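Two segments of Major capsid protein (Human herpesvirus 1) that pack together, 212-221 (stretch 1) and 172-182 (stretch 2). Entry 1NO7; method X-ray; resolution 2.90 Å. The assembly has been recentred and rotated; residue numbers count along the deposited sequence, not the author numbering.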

ATOM      1  N   ALA A 212      12.924  11.248   5.793  1.00 42.08           N
ATOM      2  CA  ALA A 212      13.240   9.912   5.309  1.00 42.08           C
ATOM      3  C   ALA A 212      12.908   9.851   3.827  1.00 42.08           C
ATOM      4  O   ALA A 212      11.798  10.187   3.412  1.00 42.08           O
ATOM      5  CB  ALA A 212      12.439   8.894   6.064  1.00148.63           C
ATOM      6  N   ALA A 213      13.892   9.430   3.041  1.00 42.80           N
ATOM      7  CA  ALA A 213      13.757   9.331   1.597  1.00 42.80           C
ATOM      8  C   ALA A 213      12.627   8.447   1.061  1.00 42.80           C
ATOM      9  O   ALA A 213      11.711   8.970   0.433  1.00 42.80           O
ATOM     10  CB  ALA A 213      15.078   8.895   0.993  1.00133.95           C
ATOM     11  N   PHE A 214      12.645   7.136   1.300  1.00 23.95           N
ATOM     12  CA  PHE A 214      11.576   6.319   0.712  1.00 23.95           C
ATOM     13  C   PHE A 214      10.522   5.669   1.630  1.00 23.95           C
ATOM     14  O   PHE A 214      10.043   4.559   1.331  1.00 23.95           O
ATOM     15  CB  PHE A 214      12.181   5.225  -0.154  1.00 43.32           C
ATOM     16  CG  PHE A 214      13.074   5.739  -1.240  1.00 43.32           C
ATOM     17  CD1 PHE A 214      14.284   6.366  -0.928  1.00 43.32           C
ATOM     18  CD2 PHE A 214      12.718   5.584  -2.585  1.00 43.32           C
ATOM     19  CE1 PHE A 214      15.125   6.829  -1.925  1.00 43.32           C
ATOM     20  CE2 PHE A 214      13.554   6.046  -3.605  1.00 43.32           C
ATOM     21  CZ  PHE A 214      14.760   6.670  -3.277  1.00 43.32           C
ATOM     22  N   VAL A 215      10.136   6.350   2.713  1.00 32.03           N
ATOM     23  CA  VAL A 215       9.141   5.819   3.664  1.00 32.03           C
ATOM     24  C   VAL A 215       7.824   5.295   3.060  1.00 32.03           C
ATOM     25  O   VAL A 215       7.065   4.586   3.733  1.00 32.03           O
ATOM     26  CB  VAL A 215       8.753   6.878   4.658  1.00 33.74           C
ATOM     27  CG1 VAL A 215       9.966   7.334   5.416  1.00 33.74           C
ATOM     28  CG2 VAL A 215       8.114   8.045   3.909  1.00 33.74           C
ATOM     29  N   ASN A 216       7.535   5.649   1.808  1.00 44.55           N
ATOM     30  CA  ASN A 216       6.298   5.197   1.178  1.00 44.55           C
ATOM     31  C   ASN A 216       6.371   3.738   0.671  1.00 44.55           C
ATOM     32  O   ASN A 216       5.438   3.241   0.018  1.00 44.55           O
ATOM     33  CB  ASN A 216       5.904   6.158   0.034  1.00 52.15           C
ATOM     34  CG  ASN A 216       6.506   5.764  -1.309  1.00 52.15           C
ATOM     35  OD1 ASN A 216       7.726   5.843  -1.518  1.00 52.15           O
ATOM     36  ND2 ASN A 216       5.644   5.330  -2.230  1.00 52.15           N
ATOM     37  N   ASP A 217       7.472   3.055   0.981  1.00 46.49           N
ATOM     38  CA  ASP A 217       7.659   1.664   0.558  1.00 46.49           C
ATOM     39  C   ASP A 217       8.445   0.876   1.613  1.00 46.49           C
ATOM     40  O   ASP A 217       9.636   1.144   1.851  1.00 46.49           O
ATOM     41  CB  ASP A 217       8.415   1.607  -0.771  1.00 65.59           C
ATOM     42  CG  ASP A 217       8.566   0.186  -1.300  1.00 65.59           C
ATOM     43  OD1 ASP A 217       9.014  -0.700  -0.525  1.00 65.59           O
ATOM     44  OD2 ASP A 217       8.244  -0.042  -2.494  1.00 65.59           O
ATOM     45  N   TYR A 218       7.813  -0.128   2.218  1.00 40.61           N
ATOM     46  CA  TYR A 218       8.501  -0.882   3.254  1.00 40.61           C
ATOM     47  C   TYR A 218       9.727  -1.625   2.752  1.00 40.61           C
ATOM     48  O   TYR A 218      10.797  -1.550   3.367  1.00 40.61           O
ATOM     49  CB  TYR A 218       7.564  -1.880   3.952  1.00 37.13           C
ATOM     50  CG  TYR A 218       8.079  -2.229   5.334  1.00 37.13           C
ATOM     51  CD1 TYR A 218       8.264  -1.223   6.287  1.00 37.13           C
ATOM     52  CD2 TYR A 218       8.478  -3.529   5.661  1.00 37.13           C
ATOM     53  CE1 TYR A 218       8.843  -1.487   7.523  1.00 37.13           C
ATOM     54  CE2 TYR A 218       9.063  -3.809   6.903  1.00 37.13           C
ATOM     55  CZ  TYR A 218       9.248  -2.776   7.826  1.00 37.13           C
ATOM     56  OH  TYR A 218       9.886  -3.000   9.033  1.00 37.13           O
ATOM     57  N   SER A 219       9.570  -2.350   1.648  1.00 41.42           N
ATOM     58  CA  SER A 219      10.676  -3.104   1.081  1.00 41.42           C
ATOM     59  C   SER A 219      11.951  -2.264   1.056  1.00 41.42           C
ATOM     60  O   SER A 219      13.011  -2.719   1.500  1.00 41.42           O
ATOM     61  CB  SER A 219      10.327  -3.566  -0.330  1.00 44.13           C
ATOM     62  OG  SER A 219       9.385  -4.625  -0.298  1.00 44.13           O
ATOM     63  N   LEU A 220      11.854  -1.040   0.543  1.00 26.43           N
ATOM     64  CA  LEU A 220      13.031  -0.182   0.510  1.00 26.43           C
ATOM     65  C   LEU A 220      13.429   0.098   1.949  1.00 26.43           C
ATOM     66  O   LEU A 220      14.507  -0.308   2.384  1.00 26.43           O
ATOM     67  CB  LEU A 220      12.755   1.138  -0.209  1.00 13.29           C
ATOM     68  CG  LEU A 220      12.066   1.025  -1.583  1.00 13.29           C
ATOM     69  CD1 LEU A 220      12.311   2.353  -2.318  1.00 13.29           C
ATOM     70  CD2 LEU A 220      12.580  -0.165  -2.414  1.00 13.29           C
ATOM     71  N   VAL A 221      12.563   0.779   2.692  1.00 27.76           N
ATOM     72  CA  VAL A 221      12.865   1.075   4.084  1.00 27.76           C
ATOM     73  C   VAL A 221      13.518  -0.145   4.743  1.00 27.76           C
ATOM     74  O   VAL A 221      14.458  -0.011   5.539  1.00 27.76           O
ATOM     75  CB  VAL A 221      11.591   1.442   4.865  1.00 19.60           C
ATOM     76  CG1 VAL A 221      11.914   1.550   6.353  1.00 19.60           C
ATOM     77  CG2 VAL A 221      11.029   2.782   4.346  1.00 19.60           C
TER
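Stretch 2 172-182: NYPAVFYLLQA

How does the backbone of stretch 2 run past stretch 1? After an extended lead-in through Tyr173 and Pro174, the chain winds into a helix that includes Phe177 to Ala182 and continues beyond it. Stretch 1 meets it mainly with a loop: a type I turn from Phe214 to Asp217, closed by Asp217 N to Phe214 O at 3.0 Å, followed by a helix from Tyr218. Both chains run roughly the same way, since the contacts advance together from Ala213 with Tyr173, through Phe214 with Phe177, to Asn216 and Asp217 with Gln181. The closest CA atoms are those of Phe214 and Phe177, 7.2 Å apart, so side chains fill the space between the backbones.

Which residues form the apolar part of the contact? Phe177 and Phe214 lie with their ring planes near parallel, at 19°, but slid apart, with centroids 5.1 Å from each other and little overlap. Phe214 CE2 reaches Phe177 CB at 4.0 Å and Leu180 CB at 4.3 Å; Leu180 CB and Gln181 CB both lie at the edge of the Phe214 ring. Leu220 CD1 also approaches Gln181 CB, at 4.1 Å.

What fastens the start of stretch 2? The CA-to-CB bond of Tyr173 points toward stretch 1, and the side chain, with chi1 in t, carries its hydroxyl to the backbone just before the turn. Tyr173 OH donates to Ala213 O at 2.6 Å, a short hydrogen bond that occupies a carbonyl in the loop.

How does the helix hold the turn by polar contacts? Gln181, the residue most covered by stretch 1, uses both ends of its amide. Its OE1 accepts from Asn216 ND2 at 3.2 Å, and its NE2 donates to Asp217 OD2, also at 3.2 Å. Asp217 is the N-cap of the helix that follows: its OD1 accepts from Leu220 N at 3.1 Å. One carboxylate thus ties Gln181 to the beginning of that helix.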

ATOM      1  N   ASN A 172       6.409  18.829  -2.316  1.00 69.59           N
ATOM      2  CA  ASN A 172       7.494  18.979  -3.285  1.00 69.59           C
ATOM      3  C   ASN A 172       8.447  17.792  -3.258  1.00 69.59           C
ATOM      4  O   ASN A 172       9.553  17.861  -3.786  1.00 69.59           O
ATOM      5  CB  ASN A 172       8.278  20.257  -2.996  1.00 66.56           C
ATOM      6  CG  ASN A 172       7.403  21.491  -3.018  1.00 66.56           C
ATOM      7  OD1 ASN A 172       6.733  21.779  -4.017  1.00 66.56           O
ATOM      8  ND2 ASN A 172       7.401  22.232  -1.912  1.00 66.56           N
ATOM      9  N   TYR A 173       8.009  16.709  -2.631  1.00 36.46           N
ATOM     10  CA  TYR A 173       8.812  15.491  -2.524  1.00 36.46           C
ATOM     11  C   TYR A 173       9.311  15.077  -3.916  1.00 36.46           C
ATOM     12  O   TYR A 173       8.517  14.739  -4.801  1.00 36.46           O
ATOM     13  CB  TYR A 173       7.951  14.389  -1.889  1.00 25.64           C
ATOM     14  CG  TYR A 173       8.562  13.006  -1.796  1.00 25.64           C
ATOM     15  CD1 TYR A 173       9.434  12.656  -0.746  1.00 25.64           C
ATOM     16  CD2 TYR A 173       8.217  12.023  -2.733  1.00 25.64           C
ATOM     17  CE1 TYR A 173       9.945  11.332  -0.636  1.00 25.64           C
ATOM     18  CE2 TYR A 173       8.716  10.709  -2.642  1.00 25.64           C
ATOM     19  CZ  TYR A 173       9.577  10.362  -1.595  1.00 25.64           C
ATOM     20  OH  TYR A 173      10.050   9.051  -1.533  1.00 25.64           O
ATOM     21  N   PRO A 174      10.639  15.088  -4.119  1.00 24.13           N
ATOM     22  CA  PRO A 174      11.247  14.724  -5.399  1.00 24.13           C
ATOM     23  C   PRO A 174      10.554  13.562  -6.100  1.00 24.13           C
ATOM     24  O   PRO A 174      10.578  12.418  -5.629  1.00 24.13           O
ATOM     25  CB  PRO A 174      12.706  14.420  -5.020  1.00 31.91           C
ATOM     26  CG  PRO A 174      12.623  14.038  -3.582  1.00 31.91           C
ATOM     27  CD  PRO A 174      11.657  15.067  -3.055  1.00 31.91           C
ATOM     28  N   ALA A 175       9.927  13.876  -7.225  1.00 36.34           N
ATOM     29  CA  ALA A 175       9.229  12.876  -8.001  1.00 36.34           C
ATOM     30  C   ALA A 175      10.159  11.715  -8.319  1.00 36.34           C
ATOM     31  O   ALA A 175       9.793  10.552  -8.147  1.00 36.34           O
ATOM     32  CB  ALA A 175       8.725  13.486  -9.271  1.00 12.61           C
ATOM     33  N   VAL A 176      11.361  12.039  -8.789  1.00 37.37           N
ATOM     34  CA  VAL A 176      12.359  11.030  -9.141  1.00 37.37           C
ATOM     35  C   VAL A 176      12.243   9.763  -8.277  1.00 37.37           C
ATOM     36  O   VAL A 176      12.170   8.632  -8.795  1.00 37.37           O
ATOM     37  CB  VAL A 176      13.754  11.613  -8.983  1.00 65.40           C
ATOM     38  CG1 VAL A 176      14.780  10.649  -9.520  1.00 65.40           C
ATOM     39  CG2 VAL A 176      13.824  12.945  -9.696  1.00 65.40           C
ATOM     40  N   PHE A 177      12.210   9.972  -6.961  1.00 39.64           N
ATOM     41  CA  PHE A 177      12.097   8.892  -5.978  1.00 39.64           C
ATOM     42  C   PHE A 177      11.013   7.869  -6.318  1.00 39.64           C
ATOM     43  O   PHE A 177      11.227   6.663  -6.168  1.00 39.64           O
ATOM     44  CB  PHE A 177      11.834   9.489  -4.597  1.00 32.66           C
ATOM     45  CG  PHE A 177      12.979  10.318  -4.062  1.00 32.66           C
ATOM     46  CD1 PHE A 177      14.064  10.638  -4.865  1.00 32.66           C
ATOM     47  CD2 PHE A 177      12.966  10.782  -2.745  1.00 32.66           C
ATOM     48  CE1 PHE A 177      15.118  11.405  -4.364  1.00 32.66           C
ATOM     49  CE2 PHE A 177      14.019  11.554  -2.228  1.00 32.66           C
ATOM     50  CZ  PHE A 177      15.094  11.865  -3.040  1.00 32.66           C
ATOM     51  N   TYR A 178       9.847   8.338  -6.758  1.00 20.66           N
ATOM     52  CA  TYR A 178       8.778   7.406  -7.129  1.00 20.66           C
ATOM     53  C   TYR A 178       9.242   6.565  -8.318  1.00 20.66           C
ATOM     54  O   TYR A 178       9.226   5.322  -8.250  1.00 20.66           O
ATOM     55  CB  TYR A 178       7.481   8.130  -7.525  1.00 28.15           C
ATOM     56  CG  TYR A 178       6.759   8.837  -6.390  1.00 28.15           C
ATOM     57  CD1 TYR A 178       6.996  10.182  -6.120  1.00 28.15           C
ATOM     58  CD2 TYR A 178       5.833   8.160  -5.584  1.00 28.15           C
ATOM     59  CE1 TYR A 178       6.329  10.842  -5.073  1.00 28.15           C
ATOM     60  CE2 TYR A 178       5.159   8.814  -4.532  1.00 28.15           C
ATOM     61  CZ  TYR A 178       5.413  10.157  -4.283  1.00 28.15           C
ATOM     62  OH  TYR A 178       4.771  10.825  -3.252  1.00 28.15           O
ATOM     63  N   LEU A 179       9.663   7.233  -9.400  1.00 25.04           N
ATOM     64  CA  LEU A 179      10.120   6.495 -10.584  1.00 25.04           C
ATOM     65  C   LEU A 179      11.224   5.524 -10.164  1.00 25.04           C
ATOM     66  O   LEU A 179      11.230   4.362 -10.602  1.00 25.04           O
ATOM     67  CB  LEU A 179      10.635   7.438 -11.680  1.00 36.05           C
ATOM     68  CG  LEU A 179       9.711   8.586 -12.090  1.00 36.05           C
ATOM     69  CD1 LEU A 179       9.720   9.616 -10.947  1.00 36.05           C
ATOM     70  CD2 LEU A 179      10.177   9.230 -13.408  1.00 36.05           C
ATOM     71  N   LEU A 180      12.148   5.994  -9.320  1.00 28.87           N
ATOM     72  CA  LEU A 180      13.223   5.130  -8.848  1.00 28.87           C
ATOM     73  C   LEU A 180      12.604   3.915  -8.164  1.00 28.87           C
ATOM     74  O   LEU A 180      12.901   2.766  -8.532  1.00 28.87           O
ATOM     75  CB  LEU A 180      14.125   5.861  -7.852  1.00 16.97           C
ATOM     76  CG  LEU A 180      15.292   6.624  -8.474  1.00 16.97           C
ATOM     77  CD1 LEU A 180      16.299   7.071  -7.363  1.00 16.97           C
ATOM     78  CD2 LEU A 180      15.960   5.699  -9.509  1.00 16.97           C
ATOM     79  N   GLN A 181      11.746   4.182  -7.170  1.00 30.06           N
ATOM     80  CA  GLN A 181      11.045   3.137  -6.419  1.00 30.06           C
ATOM     81  C   GLN A 181      10.327   2.218  -7.407  1.00 30.06           C
ATOM     82  O   GLN A 181      10.369   0.991  -7.287  1.00 30.06           O
ATOM     83  CB  GLN A 181      10.027   3.768  -5.464  1.00 46.04           C
ATOM     84  CG  GLN A 181       8.960   2.791  -4.975  1.00 46.04           C
ATOM     85  CD  GLN A 181       7.773   3.490  -4.321  1.00 46.04           C
ATOM     86  OE1 GLN A 181       7.236   4.470  -4.858  1.00 46.04           O
ATOM     87  NE2 GLN A 181       7.343   2.979  -3.167  1.00 46.04           N
ATOM     88  N   ALA A 182       9.672   2.823  -8.389  1.00 36.64           N
ATOM     89  CA  ALA A 182       8.974   2.050  -9.403  1.00 36.64           C
ATOM     90  C   ALA A 182       9.965   1.085 -10.066  1.00 36.64           C
ATOM     91  O   ALA A 182       9.701  -0.122 -10.149  1.00 36.64           O
ATOM     92  CB  ALA A 182       8.360   2.988 -10.447  1.00 14.07           C
TER